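Local coordinates for protein 3-oxo-tetronate kinase (Cupriavidus necator, PDB 5DMH) that catalyses the ATP-dependent phosphorylation of 3-oxo-tetronate to 3-oxo-tetronate 4-phosphate, releasing ADP, at residues 34-39 with 111-116; 60-65 with 80-85; 147-152 with 237-242; 201-206 with 230-235. All coordinates share one frame; numbering follows the deposited sequence.

In the fold
All four contacts belong to the sugar-binding N-terminal domain. Interactions 1 and 2 are neighbours, their centres about 10 Å apart: strands 34-38 and 78-82 run side by side, and interaction 2 is nested in the chain loop that interaction 1 closes. Further along the chain, interaction 4 is nested within interaction 3; their centres are about 9 Å apart, and strand 228-231 leads into helix 236-245. Interaction 3 touches interaction 1 through Y116, with about 16 Å between centres, whereas the centres of interactions 2 and 4 are about 30 Å apart. The side chain of D39 lies about 9 Å from the bound ADP, so interaction 1 reaches toward the nucleotide, while interactions 3 and 4 build the domain's far side.

Interaction 1 of 4, residues 34-39 with 111-116; sequences LGCIAD and QFVFKY
G35 and I37 each give and take a backbone hydrogen bond across this parallel pair, and D39 N adds a fifth to K115 O at 2.9 Å. The straightest is K115 N to I37 O, with an N-H...O angle of 178°. Side chains alternate over the two faces. On one, L34 CD1 lies 4.1 Å from V113 CG2 and also meets the Q111 side chain, which runs alongside L34; C36 SG rests on V113 CB, and A38 CB meets K115 CG at 3.8 Å. On the other, I37 O sits at the edge of the F114 ring, 3.5 Å from CD1, and G35 leaves room for F112, whose CB and CD2 lie beside G35 O.

These are central parallel strands of an alpha/beta domain: helix 41-53 covers the face of C36 and A38, while helices 90-106 and 128-139 cover that of F112 and F114. At the C-terminal ends, the D39 carboxylate crosses beside the start of the Y116 side chain, OD2 of D39 lying 3.6 Å from CB of Y116. K115, bent at chi2 (74°) and chi4 (67°), curls back so that NZ reaches Y116 O at 2.8 Å, from above the carbonyl plane. A water links K115 NZ to D39 OD1, which also forms a salt bridge with R86. Q111 NE2 is held by L249 O, and Y116 OH by T253.

Interaction 2 of 4, residues 60-65 with 80-85; sequences QTIGLP and VVALKS
T61 meets V81 with its hydroxyl: OG1 stands between the backbone N and the carbonyl carbon (chi1 65°), 3.6 Å from V81 CG2. The same torsion lets T61 OG1 donate to G63 O at 2.8 Å, tying the strand to the turn that follows. V81 holds CG1 anti to its backbone N (chi1 178°), and this methyl touches both G63 O and L64 CD2, the latter at 3.9 Å. L64 reaches it with CG anti to the carbonyl carbon and the branch extended, crossing over the valine.

On the opposite face the long Q60 chain is stretched out, and its NE2 ends 3.7 Å from A82 CB; that amide nitrogen is buried with no polar partner in the model. I62 CD1 comes to the same methyl. Backbone hydrogen bonds of the parallel pair join T61 N to V80 O and A82 N to T61 O, and G63 N closes the pairing on A82 O at 3.0 Å. G63 has a positive phi, 59°, where the chain leaves the strand.

Helix 41-53 covers the side of Q60, I62 and V80, W103 of helix 90-106 packs on V81 and L64, and strand 34-38 flanks strand 78-82 on its other edge.

Interaction 3 of 4, residues 147-152 with 237-242; sequences CPAFPE and ADLFTL
L239 is the bump of this contact: its forked tip projects from helix 236-245 into a hollow formed by C147, A149 and P151. The two methyls divide the work. CD1 of L239 abuts CD of the P151 ring head-on at 3.5 Å, tighter than usual van der Waals contact, and lies 3.9 Å from A149 O. CD2 of L239 settles against C147 SG at 3.8 Å, with A149 CB a little farther off at 4.2 Å. Sulfur, A149 and the proline ring each take part of the leucine's surface, and A149 O touches both of its methyls. In L239 the CG is anti to the carbonyl carbon (chi1 -74°), and chi2 near 172° turns the fork so that one methyl faces P151 and the other C147.

One turn further on, L242 adds a second, smaller bump. Its CD1 reaches the same sulfur, C147 SG, at 4.0 Å, so that SG fits against a methyl from each leucine. The thiol gets there because SG is anti to the backbone N (chi1 -170°). No hydrogen bond crosses between the segments: the fit is apolar, and four of the five touching residues are buried.

I157 of strand 155-158 also touches A149, while V207 and T214 pack on L242 from the helices beside it. C147 is the last residue of strand 144-147, and its backbone pairs with T253 and G255. This is the packing of an alpha/beta domain, in which an amphipathic helix lays its apolar side over a strand end and the loop that leaves it.

Interaction 4 of 4, residues 201-206 with 230-235; sequences LLRYDA and IADAVS
D232 OD2 is gripped by two backbone N-H groups: Y204 N, at 2.8 Å, and R159 N from outside the two segments. Y204 N meets the carboxylate on its anti side, somewhat out of its plane, and the bond is bent, with an N-H...O angle of 137°. D232 OD1 is taken by G160 N, so both carboxylate oxygens are held by main chain, which should fix the group's rotation. CG of D232 is anti to its carbonyl carbon (chi1 -75°), and this directs the carboxylate across to the start of helix 204-207.

The Y204 side chain runs alongside the carboxylate, the two planes 26° apart. OD2 of D232 sits at the ring edge, 3.6 Å from CD1 of Y204, and the ring also meets that of F158. R203 stretches past the same oxygen, touching it with CG rather than with its guanidinium.

The contact links an outer parallel strand of the alpha/beta domain, 199-202, to its inner neighbour, 228-231, where both segments leave their strands. L202 N bonds to I230 O at 2.8 Å, and D232 N returns a bond to L202 O; both are nearly straight. On one side of the strands L201 CD1 lies 4.2 Å from I230 CB and also touches OD1 of D232; on the other, L202 CD2 meets A231 CB. L202 packs further on helix 211-223 and on L242, while I230 faces helix 187-193.

Interaction 1 of 4, residues 34-39 with 111-116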
loop_
_atom_site.group_PDB
_atom_site.type_symbol
_atom_site.label_atom_id
_atom_site.label_comp_id
_atom_site.label_asym_id
_atom_site.label_seq_id
_atom_site.Cartn_x
_atom_site.Cartn_y
_atom_site.Cartn_z
ATOM N N LEU A 34 -4.590 12.208 -12.929
ATOM C CA LEU A 34 -3.655 11.161 -12.546
ATOM C C LEU A 34 -4.372 9.894 -12.117
ATOM O O LEU A 34 -5.210 9.934 -11.206
ATOM C CB LEU A 34 -2.788 11.656 -11.391
ATOM C CG LEU A 34 -1.597 10.786 -10.998
ATOM C CD1 LEU A 34 -0.514 10.795 -12.071
ATOM C CD2 LEU A 34 -1.014 11.281 -9.687
ATOM N N GLY A 35 -4.043 8.772 -12.762
ATOM C CA GLY A 35 -4.690 7.509 -12.460
ATOM C C GLY A 35 -3.688 6.543 -11.862
ATOM O O GLY A 35 -2.617 6.368 -12.415
ATOM N N CYS A 36 -4.011 5.958 -10.710
ATOM C CA CYS A 36 -3.046 5.179 -9.960
ATOM C C CYS A 36 -3.612 3.796 -9.707
ATOM O O CYS A 36 -4.808 3.630 -9.497
ATOM C CB CYS A 36 -2.733 5.848 -8.640
ATOM S SG CYS A 36 -2.287 7.596 -8.780
ATOM N N ILE A 37 -2.745 2.814 -9.800
ATOM C CA ILE A 37 -3.083 1.438 -9.542
ATOM C C ILE A 37 -2.177 0.960 -8.432
ATOM O O ILE A 37 -0.958 0.913 -8.622
ATOM C CB ILE A 37 -2.833 0.605 -10.786
ATOM C CG1 ILE A 37 -3.713 1.128 -11.928
ATOM C CG2 ILE A 37 -3.118 -0.842 -10.505
ATOM C CD1 ILE A 37 -3.315 0.565 -13.278
ATOM N N ALA A 38 -2.770 0.598 -7.292
ATOM C CA ALA A 38 -2.006 0.145 -6.134
ATOM C C ALA A 38 -2.182 -1.361 -5.881
ATOM O O ALA A 38 -3.305 -1.892 -5.931
ATOM C CB ALA A 38 -2.402 0.940 -4.885
ATOM N N ASP A 39 -1.071 -2.037 -5.621
ATOM C CA ASP A 39 -1.082 -3.471 -5.419
ATOM C C ASP A 39 -1.528 -3.964 -4.025
ATOM O O ASP A 39 -1.565 -5.164 -3.781
ATOM C CB ASP A 39 0.252 -4.095 -5.809
ATOM C CG ASP A 39 1.353 -3.935 -4.757
ATOM O OD1 ASP A 39 1.271 -3.097 -3.844
ATOM O OD2 ASP A 39 2.325 -4.704 -4.870
ATOM N N GLN A 111 -1.779 10.645 -16.958
ATOM C CA GLN A 111 -0.553 10.014 -16.484
ATOM C C GLN A 111 -0.957 8.988 -15.446
ATOM O O GLN A 111 -1.994 9.127 -14.802
ATOM C CB GLN A 111 0.376 11.036 -15.864
ATOM C CG GLN A 111 1.694 10.494 -15.404
ATOM C CD GLN A 111 2.616 11.600 -14.895
ATOM O OE1 GLN A 111 2.231 12.386 -14.027
ATOM N NE2 GLN A 111 3.827 11.676 -15.453
ATOM N N PHE A 112 -0.145 7.952 -15.310
ATOM C CA PHE A 112 -0.497 6.815 -14.475
ATOM C C PHE A 112 0.623 6.481 -13.531
ATOM O O PHE A 112 1.815 6.694 -13.843
ATOM C CB PHE A 112 -0.850 5.631 -15.363
ATOM C CG PHE A 112 -1.925 5.959 -16.342
ATOM C CD1 PHE A 112 -1.612 6.530 -17.567
ATOM C CD2 PHE A 112 -3.259 5.782 -16.007
ATOM C CE1 PHE A 112 -2.613 6.867 -18.461
ATOM C CE2 PHE A 112 -4.279 6.128 -16.897
ATOM C CZ PHE A 112 -3.966 6.674 -18.110
ATOM N N VAL A 113 0.235 6.040 -12.343
ATOM C CA VAL A 113 1.181 5.557 -11.341
ATOM C C VAL A 113 0.852 4.122 -10.965
ATOM O O VAL A 113 -0.316 3.804 -10.712
ATOM C CB VAL A 113 1.159 6.412 -10.071
ATOM C CG1 VAL A 113 2.001 5.741 -8.946
ATOM C CG2 VAL A 113 1.668 7.808 -10.369
ATOM N N PHE A 114 1.867 3.261 -11.006
ATOM C CA PHE A 114 1.796 1.909 -10.450
ATOM C C PHE A 114 2.469 1.938 -9.108
ATOM O O PHE A 114 3.676 2.200 -8.969
ATOM C CB PHE A 114 2.398 0.868 -11.392
ATOM C CG PHE A 114 2.558 -0.509 -10.822
ATOM C CD1 PHE A 114 1.598 -1.098 -10.022
ATOM C CD2 PHE A 114 3.685 -1.256 -11.156
ATOM C CE1 PHE A 114 1.765 -2.401 -9.561
ATOM C CE2 PHE A 114 3.861 -2.549 -10.696
ATOM C CZ PHE A 114 2.905 -3.117 -9.876
ATOM N N LYS A 115 1.662 1.670 -8.097
ATOM C CA LYS A 115 2.087 1.786 -6.713
ATOM C C LYS A 115 2.242 0.411 -6.057
ATOM O O LYS A 115 1.321 -0.403 -6.010
ATOM C CB LYS A 115 1.070 2.633 -5.945
ATOM C CG LYS A 115 1.050 2.491 -4.416
ATOM C CD LYS A 115 2.250 3.184 -3.763
ATOM C CE LYS A 115 2.283 3.018 -2.241
ATOM N NZ LYS A 115 2.519 1.604 -1.828
ATOM N N TYR A 116 3.437 0.165 -5.564
ATOM C CA TYR A 116 3.770 -1.046 -4.847
ATOM C C TYR A 116 4.516 -0.669 -3.542
ATOM O O TYR A 116 4.662 0.506 -3.187
ATOM C CB TYR A 116 4.564 -2.006 -5.736
ATOM C CG TYR A 116 5.687 -1.356 -6.502
ATOM C CD1 TYR A 116 6.795 -0.887 -5.854
ATOM C CD2 TYR A 116 5.584 -1.146 -7.868
ATOM C CE1 TYR A 116 7.802 -0.260 -6.538
ATOM C CE2 TYR A 116 6.564 -0.531 -8.560
ATOM C CZ TYR A 116 7.680 -0.080 -7.904
ATOM O OH TYR A 116 8.655 0.549 -8.621
HETATM O O HOH W 1 0.702 -0.586 -2.567
#

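Interaction 2 of 4, residues 60-65 with 80-85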
loop_
_atom_site.group_PDB
_atom_site.type_symbol
_atom_site.label_atom_id
_atom_site.label_comp_id
_atom_site.label_asym_id
_atom_site.label_seq_id
_atom_site.Cartn_x
_atom_site.Cartn_y
_atom_site.Cartn_z
ATOM N N GLN A 60 -10.212 7.163 -3.601
ATOM C CA GLN A 60 -9.733 5.788 -3.653
ATOM C C GLN A 60 -10.924 4.874 -3.895
ATOM O O GLN A 60 -11.925 4.956 -3.182
ATOM C CB GLN A 60 -9.039 5.386 -2.350
ATOM C CG GLN A 60 -8.754 3.911 -2.274
ATOM C CD GLN A 60 -7.812 3.571 -1.158
ATOM O OE1 GLN A 60 -7.026 4.415 -0.725
ATOM N NE2 GLN A 60 -7.873 2.335 -0.681
ATOM N N THR A 61 -10.825 4.023 -4.913
ATOM C CA THR A 61 -11.865 3.051 -5.191
ATOM C C THR A 61 -11.359 1.675 -4.818
ATOM O O THR A 61 -10.169 1.400 -4.887
ATOM C CB THR A 61 -12.282 3.044 -6.687
ATOM O OG1 THR A 61 -11.183 2.614 -7.494
ATOM C CG2 THR A 61 -12.763 4.414 -7.126
ATOM N N ILE A 62 -12.270 0.818 -4.385
ATOM C CA ILE A 62 -11.929 -0.547 -4.069
ATOM C C ILE A 62 -12.240 -1.322 -5.328
ATOM O O ILE A 62 -13.396 -1.521 -5.667
ATOM C CB ILE A 62 -12.740 -1.071 -2.860
ATOM C CG1 ILE A 62 -12.525 -0.181 -1.652
ATOM C CG2 ILE A 62 -12.321 -2.484 -2.527
ATOM C CD1 ILE A 62 -11.050 0.029 -1.284
ATOM N N GLY A 63 -11.193 -1.679 -6.074
ATOM C CA GLY A 63 -11.374 -2.198 -7.413
ATOM C C GLY A 63 -12.094 -1.183 -8.263
ATOM O O GLY A 63 -12.011 0.041 -8.022
ATOM N N LEU A 64 -12.815 -1.681 -9.258
ATOM C CA LEU A 64 -13.510 -0.820 -10.185
ATOM C C LEU A 64 -14.983 -0.686 -9.821
ATOM O O LEU A 64 -15.684 -1.686 -9.677
ATOM C CB LEU A 64 -13.348 -1.371 -11.594
ATOM C CG LEU A 64 -11.896 -1.598 -11.998
ATOM C CD1 LEU A 64 -11.829 -2.079 -13.444
ATOM C CD2 LEU A 64 -11.088 -0.311 -11.803
ATOM N N PRO A 65 -15.449 0.560 -9.652
ATOM C CA PRO A 65 -16.830 0.777 -9.228
ATOM C C PRO A 65 -17.781 0.625 -10.394
ATOM O O PRO A 65 -17.429 0.995 -11.511
ATOM C CB PRO A 65 -16.837 2.241 -8.756
ATOM C CG PRO A 65 -15.510 2.846 -9.199
ATOM C CD PRO A 65 -14.754 1.820 -9.968
ATOM N N VAL A 80 -7.258 6.637 -7.264
ATOM C CA VAL A 80 -6.406 5.531 -6.832
ATOM C C VAL A 80 -7.221 4.249 -6.739
ATOM O O VAL A 80 -8.089 4.121 -5.876
ATOM C CB VAL A 80 -5.746 5.778 -5.445
ATOM C CG1 VAL A 80 -4.896 4.553 -5.037
ATOM C CG2 VAL A 80 -4.857 7.036 -5.466
ATOM N N VAL A 81 -6.938 3.313 -7.639
ATOM C CA VAL A 81 -7.587 2.012 -7.624
ATOM C C VAL A 81 -6.822 1.022 -6.736
ATOM O O VAL A 81 -5.682 0.658 -7.012
ATOM C CB VAL A 81 -7.739 1.447 -9.068
ATOM C CG1 VAL A 81 -8.382 0.055 -9.032
ATOM C CG2 VAL A 81 -8.524 2.408 -9.946
ATOM N N ALA A 82 -7.470 0.576 -5.659
ATOM C CA ALA A 82 -6.918 -0.416 -4.773
ATOM C C ALA A 82 -7.177 -1.849 -5.266
ATOM O O ALA A 82 -8.330 -2.262 -5.455
ATOM C CB ALA A 82 -7.522 -0.228 -3.391
ATOM N N LEU A 83 -6.105 -2.579 -5.509
ATOM C CA LEU A 83 -6.156 -3.999 -5.840
ATOM C C LEU A 83 -5.529 -4.833 -4.715
ATOM O O LEU A 83 -4.690 -4.326 -3.971
ATOM C CB LEU A 83 -5.390 -4.295 -7.129
ATOM C CG LEU A 83 -5.790 -3.526 -8.381
ATOM C CD1 LEU A 83 -4.941 -3.947 -9.586
ATOM C CD2 LEU A 83 -7.298 -3.679 -8.668
ATOM N N LYS A 84 -5.896 -6.120 -4.628
ATOM C CA LYS A 84 -5.249 -7.051 -3.709
ATOM C C LYS A 84 -4.396 -7.977 -4.564
ATOM O O LYS A 84 -4.679 -9.166 -4.711
ATOM C CB LYS A 84 -6.304 -7.839 -2.891
ATOM C CG LYS A 84 -5.736 -8.611 -1.711
ATOM C CD LYS A 84 -6.802 -9.465 -0.985
ATOM C CE LYS A 84 -6.263 -10.116 0.254
ATOM N NZ LYS A 84 -5.213 -11.144 0.005
ATOM N N SER A 85 -3.354 -7.417 -5.187
ATOM C CA SER A 85 -2.693 -8.089 -6.308
ATOM C C SER A 85 -1.199 -8.297 -6.070
ATOM O O SER A 85 -0.462 -8.706 -6.973
ATOM C CB SER A 85 -2.844 -7.242 -7.560
ATOM O OG SER A 85 -2.335 -5.937 -7.306
#

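Interaction 3 of 4, residues 147-152 with 237-242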
loop_
_atom_site.group_PDB
_atom_site.type_symbol
_atom_site.label_atom_id
_atom_site.label_comp_id
_atom_site.label_asym_id
_atom_site.label_seq_id
_atom_site.Cartn_x
_atom_site.Cartn_y
_atom_site.Cartn_z
ATOM N N CYS A 147 10.836 3.360 -8.290
ATOM C CA CYS A 147 11.418 4.038 -7.145
ATOM C C CYS A 147 10.584 3.865 -5.901
ATOM O O CYS A 147 9.684 4.677 -5.626
ATOM C CB CYS A 147 11.536 5.542 -7.414
ATOM S SG CYS A 147 12.508 6.397 -6.135
ATOM N N PRO A 148 10.898 2.832 -5.120
ATOM C CA PRO A 148 10.200 2.652 -3.837
ATOM C C PRO A 148 10.679 3.539 -2.682
ATOM O O PRO A 148 10.218 3.336 -1.564
ATOM C CB PRO A 148 10.466 1.192 -3.515
ATOM C CG PRO A 148 11.827 0.892 -4.177
ATOM C CD PRO A 148 11.780 1.690 -5.449
ATOM N N ALA A 149 11.578 4.500 -2.917
ATOM C CA ALA A 149 12.108 5.298 -1.809
ATOM C C ALA A 149 11.019 6.089 -1.054
ATOM O O ALA A 149 10.029 6.575 -1.653
ATOM C CB ALA A 149 13.185 6.238 -2.317
ATOM N N PHE A 150 11.236 6.254 0.251
ATOM C CA PHE A 150 10.257 6.877 1.121
ATOM C C PHE A 150 10.999 7.367 2.373
ATOM O O PHE A 150 10.904 6.759 3.434
ATOM C CB PHE A 150 9.193 5.804 1.480
ATOM C CG PHE A 150 7.916 6.346 2.111
ATOM C CD1 PHE A 150 7.795 7.665 2.511
ATOM C CD2 PHE A 150 6.830 5.501 2.285
ATOM C CE1 PHE A 150 6.638 8.128 3.068
ATOM C CE2 PHE A 150 5.664 5.956 2.840
ATOM C CZ PHE A 150 5.555 7.276 3.237
ATOM N N PRO A 151 11.778 8.452 2.235
ATOM C CA PRO A 151 12.620 8.906 3.346
ATOM C C PRO A 151 11.875 9.130 4.659
ATOM O O PRO A 151 12.421 8.844 5.730
ATOM C CB PRO A 151 13.190 10.235 2.820
ATOM C CG PRO A 151 13.361 9.958 1.344
ATOM C CD PRO A 151 12.091 9.166 0.986
ATOM N N GLU A 152 10.655 9.640 4.582
ATOM C CA GLU A 152 9.852 9.908 5.760
ATOM C C GLU A 152 9.635 8.631 6.583
ATOM O O GLU A 152 9.370 8.693 7.798
ATOM C CB GLU A 152 8.500 10.493 5.338
ATOM C CG GLU A 152 7.656 11.118 6.458
ATOM C CD GLU A 152 6.175 11.355 6.081
ATOM O OE1 GLU A 152 5.740 11.042 4.935
ATOM O OE2 GLU A 152 5.412 11.805 6.970
ATOM N N ALA A 237 14.290 15.637 -1.500
ATOM C CA ALA A 237 14.697 16.479 -2.617
ATOM C C ALA A 237 14.889 15.648 -3.898
ATOM O O ALA A 237 14.486 16.074 -4.977
ATOM C CB ALA A 237 15.953 17.271 -2.290
ATOM N N ASP A 238 15.499 14.465 -3.780
ATOM C CA ASP A 238 15.677 13.607 -4.936
ATOM C C ASP A 238 14.322 13.171 -5.475
ATOM O O ASP A 238 14.139 13.107 -6.675
ATOM C CB ASP A 238 16.536 12.368 -4.614
ATOM C CG ASP A 238 18.005 12.665 -4.544
ATOM O OD1 ASP A 238 18.450 13.810 -4.873
ATOM O OD2 ASP A 238 18.747 11.732 -4.174
ATOM N N LEU A 239 13.354 12.912 -4.592
ATOM C CA LEU A 239 12.032 12.485 -5.040
ATOM C C LEU A 239 11.330 13.585 -5.851
ATOM O O LEU A 239 10.677 13.310 -6.878
ATOM C CB LEU A 239 11.192 12.027 -3.844
ATOM C CG LEU A 239 11.585 10.664 -3.243
ATOM C CD1 LEU A 239 10.813 10.427 -1.975
ATOM C CD2 LEU A 239 11.368 9.528 -4.231
ATOM N N PHE A 240 11.473 14.841 -5.422
ATOM C CA PHE A 240 10.875 15.935 -6.157
ATOM C C PHE A 240 11.584 16.103 -7.503
ATOM O O PHE A 240 10.934 16.385 -8.516
ATOM C CB PHE A 240 10.901 17.247 -5.376
ATOM C CG PHE A 240 9.831 17.336 -4.311
ATOM C CD1 PHE A 240 8.545 17.731 -4.639
ATOM C CD2 PHE A 240 10.123 17.039 -2.995
ATOM C CE1 PHE A 240 7.558 17.827 -3.666
ATOM C CE2 PHE A 240 9.140 17.134 -2.017
ATOM C CZ PHE A 240 7.863 17.527 -2.361
ATOM N N THR A 241 12.897 15.926 -7.504
ATOM C CA THR A 241 13.668 15.981 -8.759
ATOM C C THR A 241 13.187 14.917 -9.767
ATOM O O THR A 241 13.008 15.200 -10.952
ATOM C CB THR A 241 15.168 15.790 -8.478
ATOM O OG1 THR A 241 15.635 16.904 -7.716
ATOM C CG2 THR A 241 15.974 15.661 -9.786
ATOM N N LEU A 242 12.994 13.698 -9.286
ATOM C CA LEU A 242 12.538 12.606 -10.134
ATOM C C LEU A 242 11.131 12.892 -10.689
ATOM O O LEU A 242 10.877 12.723 -11.881
ATOM C CB LEU A 242 12.582 11.285 -9.347
ATOM C CG LEU A 242 13.975 10.670 -9.106
ATOM C CD1 LEU A 242 13.920 9.637 -7.984
ATOM C CD2 LEU A 242 14.506 10.048 -10.381
#

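Interaction 4 of 4, residues 201-206 with 230-235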
loop_
_atom_site.group_PDB
_atom_site.type_symbol
_atom_site.label_atom_id
_atom_site.label_comp_id
_atom_site.label_asym_id
_atom_site.label_seq_id
_atom_site.Cartn_x
_atom_site.Cartn_y
_atom_site.Cartn_z
ATOM N N LEU A 201 19.541 1.408 -14.255
ATOM C CA LEU A 201 19.677 2.245 -13.077
ATOM C C LEU A 201 19.794 3.704 -13.446
ATOM O O LEU A 201 20.633 4.083 -14.263
ATOM C CB LEU A 201 20.915 1.849 -12.280
ATOM C CG LEU A 201 21.241 2.671 -11.015
ATOM C CD1 LEU A 201 20.186 2.538 -9.940
ATOM C CD2 LEU A 201 22.615 2.251 -10.461
ATOM N N LEU A 202 18.955 4.520 -12.817
ATOM C CA LEU A 202 19.087 5.967 -12.860
ATOM C C LEU A 202 19.784 6.360 -11.554
ATOM O O LEU A 202 19.157 6.439 -10.515
ATOM C CB LEU A 202 17.696 6.593 -13.007
ATOM C CG LEU A 202 17.533 8.094 -12.927
ATOM C CD1 LEU A 202 18.418 8.765 -13.976
ATOM C CD2 LEU A 202 16.073 8.501 -13.132
ATOM N N ARG A 203 21.094 6.570 -11.614
ATOM C CA ARG A 203 21.938 6.602 -10.420
ATOM C C ARG A 203 21.883 7.945 -9.687
ATOM O O ARG A 203 21.591 8.990 -10.282
ATOM C CB ARG A 203 23.382 6.246 -10.824
ATOM C CG ARG A 203 24.321 5.903 -9.675
ATOM C CD ARG A 203 25.723 5.548 -10.170
ATOM N NE ARG A 203 25.741 4.296 -10.903
ATOM C CZ ARG A 203 25.766 4.163 -12.232
ATOM N NH1 ARG A 203 25.755 2.944 -12.765
ATOM N NH2 ARG A 203 25.826 5.219 -13.042
ATOM N N TYR A 204 22.194 7.911 -8.394
ATOM C CA TYR A 204 22.093 9.080 -7.521
ATOM C C TYR A 204 22.853 10.308 -7.999
ATOM O O TYR A 204 22.473 11.441 -7.682
ATOM C CB TYR A 204 22.608 8.718 -6.120
ATOM C CG TYR A 204 24.097 8.532 -6.077
ATOM C CD1 TYR A 204 24.681 7.334 -6.442
ATOM C CD2 TYR A 204 24.928 9.582 -5.713
ATOM C CE1 TYR A 204 26.041 7.184 -6.445
ATOM C CE2 TYR A 204 26.284 9.442 -5.689
ATOM C CZ TYR A 204 26.852 8.234 -6.051
ATOM O OH TYR A 204 28.217 8.065 -6.041
ATOM N N ASP A 205 23.937 10.093 -8.735
ATOM C CA ASP A 205 24.789 11.200 -9.151
ATOM C C ASP A 205 24.164 12.009 -10.298
ATOM O O ASP A 205 24.399 13.200 -10.408
ATOM C CB ASP A 205 26.204 10.713 -9.455
ATOM C CG ASP A 205 26.269 9.658 -10.558
ATOM O OD1 ASP A 205 25.254 9.014 -10.889
ATOM O OD2 ASP A 205 27.380 9.469 -11.098
ATOM N N ALA A 206 23.302 11.384 -11.097
ATOM C CA ALA A 206 22.503 12.145 -12.055
ATOM C C ALA A 206 21.365 12.865 -11.328
ATOM O O ALA A 206 21.118 14.050 -11.562
ATOM C CB ALA A 206 21.953 11.224 -13.152
ATOM N N ILE A 230 15.558 1.304 -12.074
ATOM C CA ILE A 230 15.533 1.599 -10.650
ATOM C C ILE A 230 16.028 3.037 -10.520
ATOM O O ILE A 230 17.015 3.385 -11.138
ATOM C CB ILE A 230 16.465 0.666 -9.882
ATOM C CG1 ILE A 230 16.017 -0.804 -9.990
ATOM C CG2 ILE A 230 16.562 1.089 -8.416
ATOM C CD1 ILE A 230 14.628 -1.078 -9.470
ATOM N N ALA A 231 15.326 3.890 -9.781
ATOM C CA ALA A 231 15.804 5.264 -9.558
ATOM C C ALA A 231 16.290 5.459 -8.131
ATOM O O ALA A 231 15.529 5.253 -7.174
ATOM C CB ALA A 231 14.722 6.274 -9.873
ATOM N N ASP A 232 17.550 5.875 -8.003
ATOM C CA ASP A 232 18.106 6.237 -6.709
ATOM C C ASP A 232 17.398 7.478 -6.126
ATOM O O ASP A 232 16.967 8.391 -6.833
ATOM C CB ASP A 232 19.630 6.510 -6.789
ATOM C CG ASP A 232 20.492 5.255 -6.915
ATOM O OD1 ASP A 232 19.984 4.113 -6.745
ATOM O OD2 ASP A 232 21.716 5.432 -7.195
ATOM N N ALA A 233 17.315 7.532 -4.802
ATOM C CA ALA A 233 16.781 8.700 -4.132
ATOM C C ALA A 233 17.237 8.625 -2.689
ATOM O O ALA A 233 16.918 7.658 -1.979
ATOM C CB ALA A 233 15.268 8.740 -4.198
ATOM N N VAL A 234 18.042 9.607 -2.297
ATOM C CA VAL A 234 18.630 9.640 -0.947
ATOM C C VAL A 234 17.976 10.669 -0.044
ATOM O O VAL A 234 18.373 10.816 1.121
ATOM C CB VAL A 234 20.146 9.872 -0.992
ATOM C CG1 VAL A 234 20.799 8.928 -1.967
ATOM C CG2 VAL A 234 20.487 11.325 -1.365
ATOM N N SER A 235 16.949 11.338 -0.561
ATOM C CA SER A 235 16.269 12.419 0.148
ATOM C C SER A 235 14.957 12.729 -0.527
ATOM O O SER A 235 14.725 12.311 -1.675
ATOM C CB SER A 235 17.143 13.655 0.101
ATOM O OG SER A 235 17.270 14.037 -1.230
#